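Local coordinates for insecticidal crystal protein Cry7Cal (PDB 5ZI1) that kills insects and is active against the locust Locusta migratoria manilensis, probably by binding gut receptors and making pores in membranes, as in other delta endotoxins, at residues A127-S130 with F131-V134; K180-V183 with E184-T187; N214-R217 with F218-M222; L281-N284 with R285-K289; S405-S408 with S409-L412. All coordinates share one frame; numbering follows the deposited sequence.

Interaction 1 (A127-S130 with F131-V134); sequences AMPS and FRSV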
loop_
_atom_site.group_PDB
_atom_site.type_symbol
_atom_site.label_atom_id
_atom_site.label_comp_id
_atom_site.label_asym_id
_atom_site.label_seq_id
_atom_site.Cartn_x
_atom_site.Cartn_y
_atom_site.Cartn_z
ATOM N N ALA A 127 -26.881 -5.343 3.566
ATOM C CA ALA A 127 -26.117 -4.875 4.730
ATOM C C ALA A 127 -25.155 -3.733 4.427
ATOM O O ALA A 127 -24.962 -2.859 5.275
ATOM C CB ALA A 127 -25.330 -6.028 5.343
ATOM N N MET A 128 -24.519 -3.734 3.254
ATOM C CA MET A 128 -23.545 -2.690 2.924
ATOM C C MET A 128 -24.000 -1.273 3.242
ATOM O O MET A 128 -23.180 -0.515 3.790
ATOM C CB MET A 128 -23.143 -2.803 1.444
ATOM C CG MET A 128 -22.207 -3.981 1.159
ATOM S SD MET A 128 -20.733 -4.021 2.236
ATOM C CE MET A 128 -19.814 -2.596 1.650
ATOM N N PRO A 129 -25.247 -0.842 2.942
ATOM C CA PRO A 129 -25.628 0.539 3.281
ATOM C C PRO A 129 -25.475 0.874 4.756
ATOM O O PRO A 129 -25.216 2.034 5.086
ATOM C CB PRO A 129 -27.099 0.627 2.827
ATOM C CG PRO A 129 -27.202 -0.342 1.731
ATOM C CD PRO A 129 -26.293 -1.496 2.125
ATOM N N SER A 130 -25.627 -0.097 5.659
ATOM C CA SER A 130 -25.417 0.180 7.080
ATOM C C SER A 130 -23.971 0.568 7.397
ATOM O O SER A 130 -23.709 1.107 8.481
ATOM C CB SER A 130 -25.803 -1.037 7.921
ATOM O OG SER A 130 -27.139 -1.447 7.658
ATOM N N PHE A 131 -23.027 0.304 6.491
ATOM C CA PHE A 131 -21.624 0.627 6.733
ATOM C C PHE A 131 -21.233 1.972 6.135
ATOM O O PHE A 131 -20.051 2.333 6.150
ATOM C CB PHE A 131 -20.715 -0.489 6.194
ATOM C CG PHE A 131 -21.112 -1.883 6.655
ATOM C CD1 PHE A 131 -21.498 -2.119 7.974
ATOM C CD2 PHE A 131 -21.112 -2.942 5.770
ATOM C CE1 PHE A 131 -21.863 -3.373 8.387
ATOM C CE2 PHE A 131 -21.485 -4.202 6.179
ATOM C CZ PHE A 131 -21.855 -4.415 7.484
ATOM N N ARG A 132 -22.207 2.712 5.606
ATOM C CA ARG A 132 -22.023 4.062 5.086
ATOM C C ARG A 132 -23.192 4.958 5.492
ATOM O O ARG A 132 -23.586 5.855 4.740
ATOM C CB ARG A 132 -21.849 4.056 3.561
ATOM C CG ARG A 132 -22.907 3.276 2.796
ATOM C CD ARG A 132 -23.049 3.830 1.387
ATOM N NE ARG A 132 -23.845 2.995 0.496
ATOM C CZ ARG A 132 -25.172 3.090 0.323
ATOM N NH1 ARG A 132 -25.891 3.977 1.010
ATOM N NH2 ARG A 132 -25.786 2.278 -0.533
ATOM N N SER A 133 -23.752 4.710 6.676
ATOM C CA SER A 133 -24.781 5.539 7.294
ATOM C C SER A 133 -24.497 7.024 7.118
ATOM O O SER A 133 -23.399 7.496 7.411
ATOM C CB SER A 133 -24.871 5.199 8.779
ATOM O OG SER A 133 -26.187 4.823 9.144
ATOM N N VAL A 134 -25.504 7.755 6.624
ATOM C CA VAL A 134 -25.355 9.183 6.363
ATOM C C VAL A 134 -24.912 9.882 7.630
ATOM O O VAL A 134 -25.497 9.679 8.701
ATOM C CB VAL A 134 -26.676 9.781 5.860
ATOM C CG1 VAL A 134 -26.429 11.131 5.211
ATOM C CG2 VAL A 134 -27.336 8.836 4.912
#

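Interaction 2 (K180-V183 with E184-T187); sequences KGYV and EEYT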
loop_
_atom_site.group_PDB
_atom_site.type_symbol
_atom_site.label_atom_id
_atom_site.label_comp_id
_atom_site.label_asym_id
_atom_site.label_seq_id
_atom_site.Cartn_x
_atom_site.Cartn_y
_atom_site.Cartn_z
ATOM N N LYS A 180 -18.627 -6.240 -11.357
ATOM C CA LYS A 180 -17.957 -5.144 -12.048
ATOM C C LYS A 180 -18.453 -3.792 -11.563
ATOM O O LYS A 180 -17.652 -2.889 -11.309
ATOM C CB LYS A 180 -18.160 -5.279 -13.556
ATOM C CG LYS A 180 -17.413 -4.237 -14.354
ATOM C CD LYS A 180 -17.522 -4.483 -15.870
ATOM C CE LYS A 180 -16.710 -5.705 -16.312
ATOM N NZ LYS A 180 -15.267 -5.385 -16.619
ATOM N N GLY A 181 -19.777 -3.625 -11.442
ATOM C CA GLY A 181 -20.301 -2.385 -10.891
ATOM C C GLY A 181 -19.877 -2.147 -9.446
ATOM O O GLY A 181 -19.550 -1.021 -9.058
ATOM N N TYR A 182 -19.926 -3.192 -8.615
ATOM C CA TYR A 182 -19.542 -3.026 -7.212
ATOM C C TYR A 182 -18.061 -2.685 -7.062
ATOM O O TYR A 182 -17.686 -1.943 -6.145
ATOM C CB TYR A 182 -19.852 -4.280 -6.405
ATOM C CG TYR A 182 -21.309 -4.491 -6.098
ATOM C CD1 TYR A 182 -22.047 -3.531 -5.414
ATOM C CD2 TYR A 182 -21.942 -5.673 -6.459
ATOM C CE1 TYR A 182 -23.386 -3.736 -5.123
ATOM C CE2 TYR A 182 -23.271 -5.888 -6.170
ATOM C CZ TYR A 182 -23.987 -4.913 -5.512
ATOM O OH TYR A 182 -25.307 -5.150 -5.231
ATOM N N VAL A 183 -17.207 -3.205 -7.945
ATOM C CA VAL A 183 -15.803 -2.813 -7.894
ATOM C C VAL A 183 -15.687 -1.295 -7.995
ATOM O O VAL A 183 -15.008 -0.644 -7.186
ATOM C CB VAL A 183 -15.001 -3.533 -8.993
ATOM C CG1 VAL A 183 -13.618 -2.941 -9.120
ATOM C CG2 VAL A 183 -14.907 -5.013 -8.676
ATOM N N GLU A 184 -16.400 -0.706 -8.954
ATOM C CA GLU A 184 -16.308 0.735 -9.157
ATOM C C GLU A 184 -16.999 1.500 -8.030
ATOM O O GLU A 184 -16.537 2.571 -7.621
ATOM C CB GLU A 184 -16.913 1.102 -10.515
ATOM C CG GLU A 184 -16.720 2.557 -10.923
ATOM C CD GLU A 184 -17.568 2.951 -12.133
ATOM O OE1 GLU A 184 -17.656 2.161 -13.107
ATOM O OE2 GLU A 184 -18.162 4.052 -12.106
ATOM N N GLU A 185 -18.124 0.985 -7.534
ATOM C CA GLU A 185 -18.814 1.660 -6.449
ATOM C C GLU A 185 -17.965 1.667 -5.184
ATOM O O GLU A 185 -17.756 2.720 -4.564
ATOM C CB GLU A 185 -20.152 0.983 -6.186
ATOM C CG GLU A 185 -21.013 1.699 -5.136
ATOM C CD GLU A 185 -22.331 0.973 -4.902
ATOM O OE1 GLU A 185 -22.706 0.786 -3.720
ATOM O OE2 GLU A 185 -22.978 0.571 -5.910
ATOM N N TYR A 186 -17.475 0.491 -4.784
ATOM C CA TYR A 186 -16.752 0.363 -3.522
ATOM C C TYR A 186 -15.433 1.121 -3.569
ATOM O O TYR A 186 -15.067 1.798 -2.602
ATOM C CB TYR A 186 -16.524 -1.111 -3.201
ATOM C CG TYR A 186 -17.795 -1.915 -2.976
ATOM C CD1 TYR A 186 -19.014 -1.293 -2.701
ATOM C CD2 TYR A 186 -17.764 -3.299 -3.008
ATOM C CE1 TYR A 186 -20.176 -2.041 -2.482
ATOM C CE2 TYR A 186 -18.900 -4.050 -2.796
ATOM C CZ TYR A 186 -20.107 -3.419 -2.532
ATOM O OH TYR A 186 -21.224 -4.194 -2.311
ATOM N N THR A 187 -14.731 1.049 -4.702
ATOM C CA THR A 187 -13.500 1.812 -4.887
ATOM C C THR A 187 -13.764 3.308 -4.803
ATOM O O THR A 187 -13.037 4.035 -4.123
ATOM C CB THR A 187 -12.871 1.455 -6.237
ATOM O OG1 THR A 187 -12.625 0.043 -6.297
ATOM C CG2 THR A 187 -11.575 2.215 -6.460
#

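Interaction 3 (N214-R217 with F218-M222); sequences NYNR and FRREM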
loop_
_atom_site.group_PDB
_atom_site.type_symbol
_atom_site.label_atom_id
_atom_site.label_comp_id
_atom_site.label_asym_id
_atom_site.label_seq_id
_atom_site.Cartn_x
_atom_site.Cartn_y
_atom_site.Cartn_z
ATOM N N ASN A 214 -1.252 14.088 13.017
ATOM C CA ASN A 214 -2.541 13.402 12.989
ATOM C C ASN A 214 -2.972 13.126 11.555
ATOM O O ASN A 214 -3.576 12.091 11.265
ATOM C CB ASN A 214 -3.610 14.230 13.697
ATOM C CG ASN A 214 -3.360 14.381 15.201
ATOM O OD1 ASN A 214 -2.637 13.591 15.818
ATOM N ND2 ASN A 214 -3.979 15.400 15.795
ATOM N N TYR A 215 -2.675 14.058 10.658
ATOM C CA TYR A 215 -2.946 13.873 9.245
ATOM C C TYR A 215 -2.140 12.698 8.697
ATOM O O TYR A 215 -2.685 11.800 8.048
ATOM C CB TYR A 215 -2.607 15.172 8.528
ATOM C CG TYR A 215 -2.702 15.140 7.017
ATOM C CD1 TYR A 215 -1.635 14.688 6.244
ATOM C CD2 TYR A 215 -3.839 15.626 6.365
ATOM C CE1 TYR A 215 -1.694 14.707 4.884
ATOM C CE2 TYR A 215 -3.918 15.636 4.980
ATOM C CZ TYR A 215 -2.850 15.176 4.248
ATOM O OH TYR A 215 -2.916 15.184 2.879
ATOM N N ASN A 216 -0.842 12.653 9.006
ATOM C CA ASN A 216 -0.035 11.557 8.496
ATOM C C ASN A 216 -0.427 10.230 9.129
ATOM O O ASN A 216 -0.364 9.180 8.469
ATOM C CB ASN A 216 1.442 11.837 8.724
ATOM C CG ASN A 216 2.315 10.769 8.123
ATOM O OD1 ASN A 216 2.381 10.622 6.880
ATOM N ND2 ASN A 216 2.969 9.975 8.996
ATOM N N ARG A 217 -0.848 10.249 10.391
ATOM C CA ARG A 217 -1.245 9.001 11.028
ATOM C C ARG A 217 -2.480 8.411 10.362
ATOM O O ARG A 217 -2.608 7.188 10.248
ATOM C CB ARG A 217 -1.503 9.215 12.515
ATOM C CG ARG A 217 -1.892 7.930 13.218
ATOM C CD ARG A 217 -2.071 8.096 14.723
ATOM N NE ARG A 217 -0.837 8.508 15.387
ATOM C CZ ARG A 217 -0.628 9.729 15.867
ATOM N NH1 ARG A 217 0.527 10.023 16.461
ATOM N NH2 ARG A 217 -1.582 10.653 15.748
ATOM N N PHE A 218 -3.419 9.267 9.958
ATOM C CA PHE A 218 -4.587 8.795 9.237
ATOM C C PHE A 218 -4.177 8.193 7.903
ATOM O O PHE A 218 -4.577 7.073 7.564
ATOM C CB PHE A 218 -5.551 9.955 9.053
ATOM C CG PHE A 218 -6.758 9.628 8.252
ATOM C CD1 PHE A 218 -7.885 9.108 8.850
ATOM C CD2 PHE A 218 -6.791 9.896 6.891
ATOM C CE1 PHE A 218 -9.016 8.839 8.100
ATOM C CE2 PHE A 218 -7.911 9.629 6.148
ATOM C CZ PHE A 218 -9.028 9.100 6.748
ATOM N N ARG A 219 -3.331 8.905 7.155
ATOM C CA ARG A 219 -2.827 8.368 5.895
ATOM C C ARG A 219 -2.155 7.013 6.101
ATOM O O ARG A 219 -2.432 6.055 5.372
ATOM C CB ARG A 219 -1.858 9.362 5.258
ATOM C CG ARG A 219 -0.956 8.767 4.190
ATOM C CD ARG A 219 -0.277 9.874 3.376
ATOM N NE ARG A 219 0.478 10.781 4.237
ATOM C CZ ARG A 219 0.849 12.015 3.887
ATOM N NH1 ARG A 219 0.533 12.499 2.669
ATOM N NH2 ARG A 219 1.529 12.777 4.759
ATOM N N ARG A 220 -1.290 6.903 7.114
ATOM C CA ARG A 220 -0.539 5.663 7.293
ATOM C C ARG A 220 -1.464 4.510 7.636
ATOM O O ARG A 220 -1.436 3.466 6.978
ATOM C CB ARG A 220 0.517 5.820 8.382
ATOM C CG ARG A 220 1.295 4.549 8.602
ATOM C CD ARG A 220 2.405 4.741 9.626
ATOM N NE ARG A 220 1.869 4.770 10.985
ATOM C CZ ARG A 220 1.761 5.870 11.724
ATOM N NH1 ARG A 220 2.163 7.045 11.244
ATOM N NH2 ARG A 220 1.258 5.787 12.947
ATOM N N GLU A 221 -2.310 4.688 8.648
ATOM C CA GLU A 221 -3.171 3.593 9.085
ATOM C C GLU A 221 -4.249 3.260 8.047
ATOM O O GLU A 221 -4.543 2.079 7.827
ATOM C CB GLU A 221 -3.792 3.932 10.435
ATOM C CG GLU A 221 -2.741 3.991 11.595
ATOM C CD GLU A 221 -3.394 3.950 12.961
ATOM O OE1 GLU A 221 -4.621 3.712 13.013
ATOM O OE2 GLU A 221 -2.697 4.155 13.990
ATOM N N MET A 222 -4.849 4.273 7.403
ATOM C CA MET A 222 -5.929 4.004 6.442
ATOM C C MET A 222 -5.414 3.472 5.116
ATOM O O MET A 222 -6.172 2.817 4.389
ATOM C CB MET A 222 -6.775 5.252 6.187
ATOM C CG MET A 222 -7.420 5.779 7.440
ATOM S SD MET A 222 -8.496 4.548 8.192
ATOM C CE MET A 222 -9.907 4.671 7.058
#

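Interaction 4 (L281-N284 with R285-K289); sequences LIEN and RAIPK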
loop_
_atom_site.group_PDB
_atom_site.type_symbol
_atom_site.label_atom_id
_atom_site.label_comp_id
_atom_site.label_asym_id
_atom_site.label_seq_id
_atom_site.Cartn_x
_atom_site.Cartn_y
_atom_site.Cartn_z
ATOM N N LEU A 281 4.447 23.279 3.963
ATOM C CA LEU A 281 5.892 23.179 4.144
ATOM C C LEU A 281 6.262 21.867 4.825
ATOM O O LEU A 281 7.165 21.154 4.375
ATOM C CB LEU A 281 6.410 24.372 4.938
ATOM C CG LEU A 281 6.280 25.685 4.168
ATOM C CD1 LEU A 281 6.945 26.832 4.936
ATOM C CD2 LEU A 281 6.854 25.552 2.774
ATOM N N ILE A 282 5.543 21.512 5.887
ATOM C CA ILE A 282 5.777 20.233 6.545
ATOM C C ILE A 282 5.575 19.086 5.564
ATOM O O ILE A 282 6.433 18.205 5.426
ATOM C CB ILE A 282 4.856 20.089 7.764
ATOM C CG1 ILE A 282 5.000 21.308 8.682
ATOM C CG2 ILE A 282 5.174 18.797 8.478
ATOM C CD1 ILE A 282 4.119 21.254 9.943
ATOM N N GLU A 283 4.418 19.071 4.889
ATOM C CA GLU A 283 4.098 17.985 3.968
ATOM C C GLU A 283 5.170 17.842 2.895
ATOM O O GLU A 283 5.631 16.731 2.613
ATOM C CB GLU A 283 2.708 18.213 3.346
ATOM C CG GLU A 283 2.296 17.209 2.241
ATOM C CD GLU A 283 1.922 15.819 2.767
ATOM O OE1 GLU A 283 2.095 15.569 3.977
ATOM O OE2 GLU A 283 1.453 14.964 1.967
ATOM N N ASN A 284 5.606 18.959 2.305
ATOM C CA ASN A 284 6.536 18.857 1.187
ATOM C C ASN A 284 7.924 18.402 1.638
ATOM O O ASN A 284 8.632 17.751 0.866
ATOM C CB ASN A 284 6.626 20.189 0.431
ATOM C CG ASN A 284 5.393 20.461 -0.459
ATOM O OD1 ASN A 284 4.721 19.536 -0.931
ATOM N ND2 ASN A 284 5.108 21.737 -0.693
ATOM N N ARG A 285 8.348 18.727 2.866
ATOM C CA ARG A 285 9.669 18.259 3.295
ATOM C C ARG A 285 9.616 16.878 3.909
ATOM O O ARG A 285 10.593 16.132 3.806
ATOM C CB ARG A 285 10.329 19.243 4.276
ATOM C CG ARG A 285 11.563 18.694 4.998
ATOM C CD ARG A 285 12.813 18.950 4.157
ATOM N NE ARG A 285 12.971 20.345 3.764
ATOM C CZ ARG A 285 13.292 21.306 4.613
ATOM N NH1 ARG A 285 13.498 20.993 5.888
ATOM N NH2 ARG A 285 13.436 22.551 4.189
ATOM N N ALA A 286 8.478 16.488 4.479
ATOM C CA ALA A 286 8.360 15.138 5.021
ATOM C C ALA A 286 8.082 14.075 3.963
ATOM O O ALA A 286 8.458 12.917 4.150
ATOM C CB ALA A 286 7.246 15.088 6.059
ATOM N N ILE A 287 7.388 14.413 2.884
ATOM C CA ILE A 287 6.835 13.433 1.958
ATOM C C ILE A 287 7.431 13.676 0.578
ATOM O O ILE A 287 7.040 14.613 -0.124
ATOM C CB ILE A 287 5.301 13.517 1.919
ATOM C CG1 ILE A 287 4.754 13.395 3.349
ATOM C CG2 ILE A 287 4.717 12.472 0.974
ATOM C CD1 ILE A 287 4.996 12.059 3.978
ATOM N N PRO A 288 8.395 12.856 0.158
ATOM C CA PRO A 288 9.018 13.058 -1.152
ATOM C C PRO A 288 7.991 12.892 -2.259
ATOM O O PRO A 288 6.952 12.260 -2.077
ATOM C CB PRO A 288 10.080 11.960 -1.217
ATOM C CG PRO A 288 10.258 11.499 0.213
ATOM C CD PRO A 288 8.887 11.632 0.802
ATOM N N LYS A 289 8.291 13.489 -3.409
ATOM C CA LYS A 289 7.428 13.357 -4.579
ATOM C C LYS A 289 7.336 11.897 -5.026
ATOM O O LYS A 289 8.279 11.123 -4.847
ATOM C CB LYS A 289 7.953 14.217 -5.733
ATOM C CG LYS A 289 7.817 15.742 -5.497
ATOM C CD LYS A 289 6.374 16.166 -5.181
ATOM C CE LYS A 289 6.278 17.633 -4.723
ATOM N NZ LYS A 289 6.353 17.827 -3.222
HETATM O O HOH W 1 7.886 16.865 -1.546
#

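Interaction 5 (S405-S408 with S409-L412); sequences STYS and SDQL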
loop_
_atom_site.group_PDB
_atom_site.type_symbol
_atom_site.label_atom_id
_atom_site.label_comp_id
_atom_site.label_asym_id
_atom_site.label_seq_id
_atom_site.Cartn_x
_atom_site.Cartn_y
_atom_site.Cartn_z
ATOM N N SER A 405 11.729 7.033 24.064
ATOM C CA SER A 405 12.183 5.922 23.252
ATOM C C SER A 405 11.008 5.392 22.436
ATOM O O SER A 405 9.858 5.426 22.882
ATOM C CB SER A 405 12.777 4.821 24.124
ATOM O OG SER A 405 11.788 4.331 24.999
ATOM N N THR A 406 11.307 4.905 21.233
ATOM C CA THR A 406 10.275 4.445 20.307
ATOM C C THR A 406 10.776 3.229 19.546
ATOM O O THR A 406 11.944 3.189 19.140
ATOM C CB THR A 406 9.886 5.542 19.309
ATOM O OG1 THR A 406 9.594 6.744 20.030
ATOM C CG2 THR A 406 8.658 5.126 18.432
ATOM N N TYR A 407 9.889 2.235 19.388
ATOM C CA TYR A 407 10.067 1.119 18.462
ATOM C C TYR A 407 9.155 1.304 17.249
ATOM O O TYR A 407 7.943 1.492 17.393
ATOM C CB TYR A 407 9.754 -0.214 19.147
ATOM C CG TYR A 407 10.963 -0.883 19.779
ATOM C CD1 TYR A 407 11.841 -1.630 19.011
ATOM C CD2 TYR A 407 11.232 -0.753 21.141
ATOM C CE1 TYR A 407 12.953 -2.238 19.568
ATOM C CE2 TYR A 407 12.332 -1.358 21.710
ATOM C CZ TYR A 407 13.196 -2.099 20.919
ATOM O OH TYR A 407 14.309 -2.707 21.468
ATOM N N SER A 408 9.738 1.242 16.054
ATOM C CA SER A 408 8.938 1.313 14.834
ATOM C C SER A 408 7.827 0.272 14.842
ATOM O O SER A 408 6.698 0.541 14.402
ATOM C CB SER A 408 9.834 1.116 13.613
ATOM O OG SER A 408 10.318 -0.211 13.571
ATOM N N SER A 409 8.136 -0.925 15.340
ATOM C CA SER A 409 7.186 -2.023 15.369
ATOM C C SER A 409 5.983 -1.738 16.235
ATOM O O SER A 409 5.080 -2.575 16.290
ATOM C CB SER A 409 7.868 -3.295 15.863
ATOM O OG SER A 409 8.442 -3.089 17.153
ATOM N N ASP A 410 5.948 -0.606 16.936
ATOM C CA ASP A 410 4.735 -0.248 17.656
ATOM C C ASP A 410 3.722 0.478 16.781
ATOM O O ASP A 410 2.549 0.550 17.158
ATOM C CB ASP A 410 5.075 0.599 18.872
ATOM C CG ASP A 410 5.517 -0.248 20.040
ATOM O OD1 ASP A 410 4.726 -1.122 20.466
ATOM O OD2 ASP A 410 6.668 -0.077 20.495
ATOM N N GLN A 411 4.147 1.033 15.644
ATOM C CA GLN A 411 3.227 1.535 14.635
ATOM C C GLN A 411 3.056 0.562 13.478
ATOM O O GLN A 411 1.963 0.482 12.907
ATOM C CB GLN A 411 3.706 2.887 14.098
ATOM C CG GLN A 411 3.647 4.008 15.122
ATOM C CD GLN A 411 4.543 5.180 14.765
ATOM O OE1 GLN A 411 4.415 5.777 13.692
ATOM N NE2 GLN A 411 5.474 5.517 15.673
ATOM N N LEU A 412 4.108 -0.193 13.148
ATOM C CA LEU A 412 4.109 -1.179 12.071
ATOM C C LEU A 412 4.554 -2.508 12.666
ATOM O O LEU A 412 5.743 -2.846 12.640
ATOM C CB LEU A 412 5.028 -0.754 10.931
ATOM C CG LEU A 412 4.703 0.526 10.167
ATOM C CD1 LEU A 412 5.875 0.868 9.281
ATOM C CD2 LEU A 412 3.390 0.396 9.345
HETATM O O HOH W 2 7.280 2.846 20.429
HETATM O O HOH W 3 8.731 -2.336 12.480
#

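Interaction 1 (A127-S130 with F131-V134)
Met128 O takes the backbone N-H of Phe131 at 2.8 Å, the donor lying above the carbonyl plane rather than on a lone pair. The next residue repeats the step: Arg132 N donates to Pro129 O at 3.1 Å, again from above that plane. These overlapping i to i+3 turns carry the chain on from the end of helix 107-127. They swing the Phe131 ring back over the end of that helix. With CG opposite its carbonyl carbon (chi1 -50°), the ring lays one face over Ala127 O, 3.8 Å from CE2. Its edge meets Met128, whose SD sits in the ring plane, 3.7 Å from CD2 and 5.0 Å from the centroid. This edge-on Met-aromatic contact relies on a thioether chain that bends twice. The Arg132 arm, extended from CG to NE, passes across Pro129; Pro129 CA lies 3.9 Å from Arg132 CZ, beneath the centre of the guanidinium, and Pro129 CG 3.7 Å from Arg132 NH2. Phe131 and Met128 press on helix 141-165, and Phe131 also touches Leu83 of helix 73-101. The turn begins the loop joining helices 107-127 and 141-165 in the N-terminal helical bundle, first domain of this three-domain Cry toxin.

Interaction 2 (K180-V183 with E184-T187)
Glu184 begins the second turn of a regular alpha-helical piece, residues 180-187 of helix 169-202 in the N-terminal bundle of the toxin, where each N-H reaches back four residues. Its own link is slack: Glu184 N to Lys180 O is 3.4 Å, a weak bond, while its CB leans on Gly181 O and the side chain is extended beyond CG. Glu185 is tied more firmly, its N donating to Gly181 O at 2.9 Å within the carbonyl plane, and its CB lies against the same oxygen.

Tyr186 carries most of the side-chain contact. Its N-H bonds to Tyr182 O at 2.8 Å, and the two phenol side chains then lie side by side, pointing the same way. Their planes are only 23° apart but slid past one another, with centroids 5.2 Å apart, so the rings scarcely overlap. What covers the Tyr186 face is instead the methylene of Tyr182, a CH-pi contact with CB 4.1 Å from the ring centroid. The slide also brings Tyr186 OH to 3.3 Å from Tyr182 CD1. That hydroxyl is held by His151 ND1 of helix 141-165, and the His151 ring also meets Tyr182, so one histidine braces both tyrosines.

Thr187 comes last. With OG1 opposite the carbonyl carbon (chi1 -57°), the hydroxyl folds back onto the helix and donates to Val183 O at 2.6 Å, while Thr187 N reaches the same oxygen at 3.0 Å from the other face of the carbonyl plane.

Interaction 3 (N214-R217 with F218-M222)
On helix 208-227, which runs along the boundary between the helical domain and the beta domain that follows it, Arg219 folds back over the preceding turn to hold Asn216. NE and NH2 both point at one oxygen, Asn216 OD1, at 3.3 Å and 3.1 Å, a side-on grip in which the acceptor lies close to the guanidinium plane. The amide is turned 63° against that plane. A bend at chi3 (57°) folds the arm back and also brings one guanidinium face over the edge of the Tyr215 ring: Tyr215 CE1 is 3.8 Å from Arg219 CZ, and the ring stands perpendicular to the guanidinium.

This is the i to i+3 and i to i+4 side-chain pairing of an alpha helix, running beside ordinary backbone bonds such as Arg220 N to Asn216 O at 2.8 Å. Arg219 NH1 makes a salt bridge with Glu283 on helix 279-286.

On the next flank Arg217 and Arg220 come together, NE of the first 4.2 Å from NH2 of the second, with guanidinium planes almost at right angles. Asp256 probably accounts for the closeness, since each arginine salt-bridges to a different oxygen of its carboxylate. The Asn216 amide nitrogen lies 3.8 Å from Arg220 NH1, in the plane of that guanidinium, and both nitrogens donate to Phe254 O. Glu221 runs alongside Arg217, with Glu221 OE2 3.9 Å from Arg217 CG.

Interaction 4 (L281-N284 with R285-K289)
Glu283 CG points opposite its own backbone nitrogen (chi1 174°) and the chain kinks at chi2 (74°), which curls the carboxylate forward along the helix until OE1 lies 3.5 Å from Ile287 CG1. Lys289 is folded as well: bends at chi2 and chi4 carry its ammonium group back toward Asn284, where NZ makes a weak bond of 3.3 Å to OD1.

Between these two contacts, helix 279-286 runs out. Ala286 N to Ile282 O is 2.8 Å, with the donor nearly along the C=O axis. Ile287 N still reaches Glu283 O at 2.9 Å, although its N-H is less well aimed (138°), at the residue where the backbone leaves the helical conformation. At the next carbonyl, Asn284 O, a water takes over. It donates to Asn284 O at 2.7 Å and to Ile287 O at 2.8 Å, and accepts from Lys289 NZ, joining the last turn to the departing chain.

The Glu283 carboxylate has polar partners on helix 208-227: Arg219 binds OE2 and Trp212 binds OE1, and Ile287 also packs against Trp212. Arg285, pointing elsewhere, pairs with Glu437. Placing an ammonium group and its water beside the carbonyl end of this short helix should suit the negative end of the helix dipole, while the buttressed glutamate anchors the helix to the neighbouring domain.

Interaction 5 (S405-S408 with S409-L412)
Asp410 folds back over Tyr407. Its CB rests 3.3 Å from Tyr407 O, the same oxygen that accepts its backbone N-H at 2.9 Å. Beyond CB, Asp410 CG lies 4.0 Å from Tyr407 O, and OD2 comes to 3.4 Å from Tyr407 CB. OD2 then accepts from a water at 3.0 Å, which in turn takes the Tyr407 N-H, so the aspartate is fastened to both ends of the tyrosine backbone.

The bond from Asp410 N closes a beta turn of residues 407-410, close to type I, just as edge strand 404-407 ends. That strand pairs with 352-365 in a four-stranded antiparallel Greek-key sheet of the second domain, a beta prism in Cry toxins.

Ser408 O holds the residues that follow the turn: Gln411 N reaches it at 2.9 Å from above its carbonyl plane, and Leu412 N at 3.0 Å within that plane. With chi1 at 68°, Ser408 OG bonds to Thr357 N of neighbouring strand 352-365 and donates to a second water at 2.9 Å, which donates to Leu412 O. Ser409 OG, against Tyr407 CB, is bound by Gln356, and the Gln411 amide oxygen accepts from Asp256 N.

Overall arrangement
Along the chain the five contacts come in series, and they split between two domains. Interactions 1, 2 and 3 belong to the N-terminal helical bundle; interactions 4 and 5 belong to the next, beta-rich domain. Interactions 1 and 2 lie about 15 Å apart between centres and touch through Met128 and Tyr186, joining the loop after helix 107-127 to helix 169-202. Interaction 3, its centre about 24 Å from that of interaction 2, sits on the following helix, 208-227. It touches both interaction 4 and interaction 5, whose centres lie about 14 and 15 Å from its own, although those two do not meet each other. Helix 208-227 thus ties the bundle to the second domain at two separate points.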